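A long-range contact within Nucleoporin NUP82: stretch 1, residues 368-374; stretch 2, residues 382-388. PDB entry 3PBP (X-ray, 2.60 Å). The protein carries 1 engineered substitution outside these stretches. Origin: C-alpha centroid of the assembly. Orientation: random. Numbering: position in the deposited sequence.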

# COMPACT_ATOMS: atom_id res chain seq x y z
N GLU A 368 5.38 8.44 19.38
CA GLU A 368 5.22 9.21 20.61
C GLU A 368 4.55 10.59 20.47
O GLU A 368 4.19 11.19 21.49
N GLN A 369 4.39 11.09 19.25
CA GLN A 369 3.78 12.40 19.07
C GLN A 369 2.60 12.42 18.12
O GLN A 369 2.78 12.30 16.92
N LEU A 370 1.40 12.58 18.67
CA LEU A 370 0.18 12.61 17.86
C LEU A 370 0.11 13.85 16.98
O LEU A 370 0.74 14.87 17.28
N GLY A 371 -0.66 13.75 15.91
CA GLY A 371 -0.84 14.87 15.00
C GLY A 371 0.37 15.67 14.54
O GLY A 371 0.22 16.83 14.16
N LYS A 372 1.55 15.06 14.56
CA LYS A 372 2.76 15.75 14.12
C LYS A 372 3.45 14.91 13.06
O LYS A 372 3.57 13.70 13.18
N LEU A 373 3.93 15.58 12.02
CA LEU A 373 4.59 14.90 10.93
C LEU A 373 5.88 15.61 10.57
O LEU A 373 5.92 16.84 10.50
N TYR A 374 6.95 14.85 10.36
CA TYR A 374 8.22 15.44 9.98
C TYR A 374 8.37 15.32 8.46
O TYR A 374 8.15 14.24 7.89
N GLN A 382 11.26 19.95 8.45
CA GLN A 382 10.19 20.77 8.98
C GLN A 382 9.24 19.86 9.73
O GLN A 382 9.26 18.64 9.54
N GLN A 383 8.42 20.44 10.59
CA GLN A 383 7.45 19.66 11.33
C GLN A 383 6.08 20.29 11.18
O GLN A 383 5.84 21.40 11.64
N VAL A 384 5.19 19.56 10.52
CA VAL A 384 3.83 20.02 10.33
C VAL A 384 3.09 19.57 11.58
O VAL A 384 3.10 18.40 11.93
N ASN A 385 2.46 20.51 12.27
CA ASN A 385 1.73 20.18 13.49
C ASN A 385 0.26 20.51 13.32
O ASN A 385 -0.12 21.68 13.34
N PHE A 386 -0.58 19.50 13.15
CA PHE A 386 -2.00 19.76 12.98
C PHE A 386 -2.90 19.39 14.14
O PHE A 386 -4.07 19.07 13.94
N MSE A 387 -2.36 19.47 15.35
CA MSE A 387 -3.14 19.17 16.54
C MSE A 387 -4.04 20.35 16.90
O MSE A 387 -4.88 20.26 17.80
N SER A 388 -3.84 21.47 16.20
CA SER A 388 -4.62 22.69 16.39
C SER A 388 -6.07 22.31 16.13
O SER A 388 -6.95 22.60 16.94

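The most unusual feature is a glycine that makes room for a heavy atom. At G371 the backbone takes a positive phi (46/24), and a CB placed there would point toward the other stretch and lie 2.5 Å from SE of M387, a clash. The selenomethionine uses that space: its CB points toward stretch 1, all three chi angles are m, and its CG lies 3.8 Å from CA of G371. The same side chain reaches the neighbouring L370, where CB sits 4.2 Å from SE of M387.

Beyond this turn the two strands run antiparallel, and L373 and V384 form the hydrogen-bonded pair: L373 N to V384 O at 2.9 Å, V384 N to L373 O at 2.8 Å. A further backbone bond, F386 N to G371 O at 3.0 Å, extends the ladder past the last strand pair, and that same carbonyl oxygen lies over one face of the F386 ring.

Side chains alternate between the two faces of the sheet. K372, Y374, Q383 and N385 share one face, which is largely polar. K372 is m at chi1 and then extended, t through chi4, so its aliphatic chain passes the amides opposite: CD is 3.6 Å from OE1 of Q383 and CE 3.1 Å from ND2 of N385. Its NZ ends at OE1 of Q369, a 3.1 Å hydrogen bond within stretch 1. Q383, t at chi1 and chi2, brings OE1 to 3.0 Å from OH of Y374, whose chi1 is m. N385, also t at chi1, turns OD1 to accept a hydrogen bond from N of M387 (3.2 Å), bracing the start of the helix.

L373 (t, p) and V384 (t) occupy the other face. F386, with chi1 off-well at 32°, points its CB sideways, yet its ring comes nearer to stretch 1, placing CE2 4.2 Å from CB of L373.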

# COMPACT_ATOMS: atom_id res chain seq x y z
CB GLU A 368 6.58 9.40 21.28
CG GLU A 368 7.28 8.12 21.75
CD GLU A 368 7.76 7.25 20.60
OE1 GLU A 368 8.23 7.80 19.59
OE2 GLU A 368 7.69 6.01 20.73
CB GLN A 369 4.81 13.40 18.56
CG GLN A 369 6.07 13.47 19.40
CD GLN A 369 6.66 14.86 19.40
OE1 GLN A 369 6.46 15.63 20.36
NE2 GLN A 369 7.37 15.22 18.33
CB LEU A 370 -1.05 12.59 18.76
CG LEU A 370 -1.25 11.42 19.73
CD1 LEU A 370 -2.66 11.51 20.27
CD2 LEU A 370 -1.06 10.08 19.03
CB LYS A 372 3.72 15.98 15.28
CG LYS A 372 3.20 16.92 16.36
CD LYS A 372 4.26 17.15 17.43
CE LYS A 372 3.71 17.94 18.61
NZ LYS A 372 4.78 18.13 19.64
CB LEU A 373 3.65 14.88 9.73
CG LEU A 373 4.23 14.54 8.37
CD1 LEU A 373 4.57 13.08 8.31
CD2 LEU A 373 3.23 14.90 7.29
CB TYR A 374 9.38 14.73 10.68
CG TYR A 374 9.50 15.10 12.15
CD1 TYR A 374 9.81 16.41 12.53
CD2 TYR A 374 9.26 14.17 13.15
CE1 TYR A 374 9.85 16.78 13.87
CE2 TYR A 374 9.29 14.52 14.50
CZ TYR A 374 9.59 15.83 14.86
OH TYR A 374 9.58 16.20 16.19
CB GLN A 382 9.45 21.49 7.85
CG GLN A 382 10.20 22.68 7.28
CD GLN A 382 9.50 23.27 6.07
OE1 GLN A 382 9.61 22.75 4.96
NE2 GLN A 382 8.77 24.35 6.28
CB GLN A 383 7.79 19.59 12.82
CG GLN A 383 6.83 18.68 13.57
CD GLN A 383 6.79 18.94 15.06
OE1 GLN A 383 7.31 18.15 15.86
NE2 GLN A 383 6.17 20.05 15.43
CB VAL A 384 3.21 19.37 9.09
CG1 VAL A 384 1.82 19.90 8.86
CG2 VAL A 384 4.08 19.64 7.89
CB ASN A 385 2.30 20.97 14.67
CG ASN A 385 1.62 20.62 15.98
OD1 ASN A 385 0.41 20.78 16.13
ND2 ASN A 385 2.41 20.15 16.94
CB PHE A 386 -2.51 19.14 11.68
CG PHE A 386 -1.82 17.87 11.28
CD1 PHE A 386 -2.26 16.64 11.76
CD2 PHE A 386 -0.77 17.89 10.38
CE1 PHE A 386 -1.65 15.47 11.34
CE2 PHE A 386 -0.17 16.72 9.95
CZ PHE A 386 -0.61 15.50 10.44
CB MSE A 387 -2.22 18.84 17.72
CG MSE A 387 -1.73 17.40 17.72
SE MSE A 387 -3.21 16.10 17.74
CE MSE A 387 -3.49 15.97 19.66
CB SER A 388 -4.20 23.76 15.39
OG SER A 388 -2.79 23.74 15.16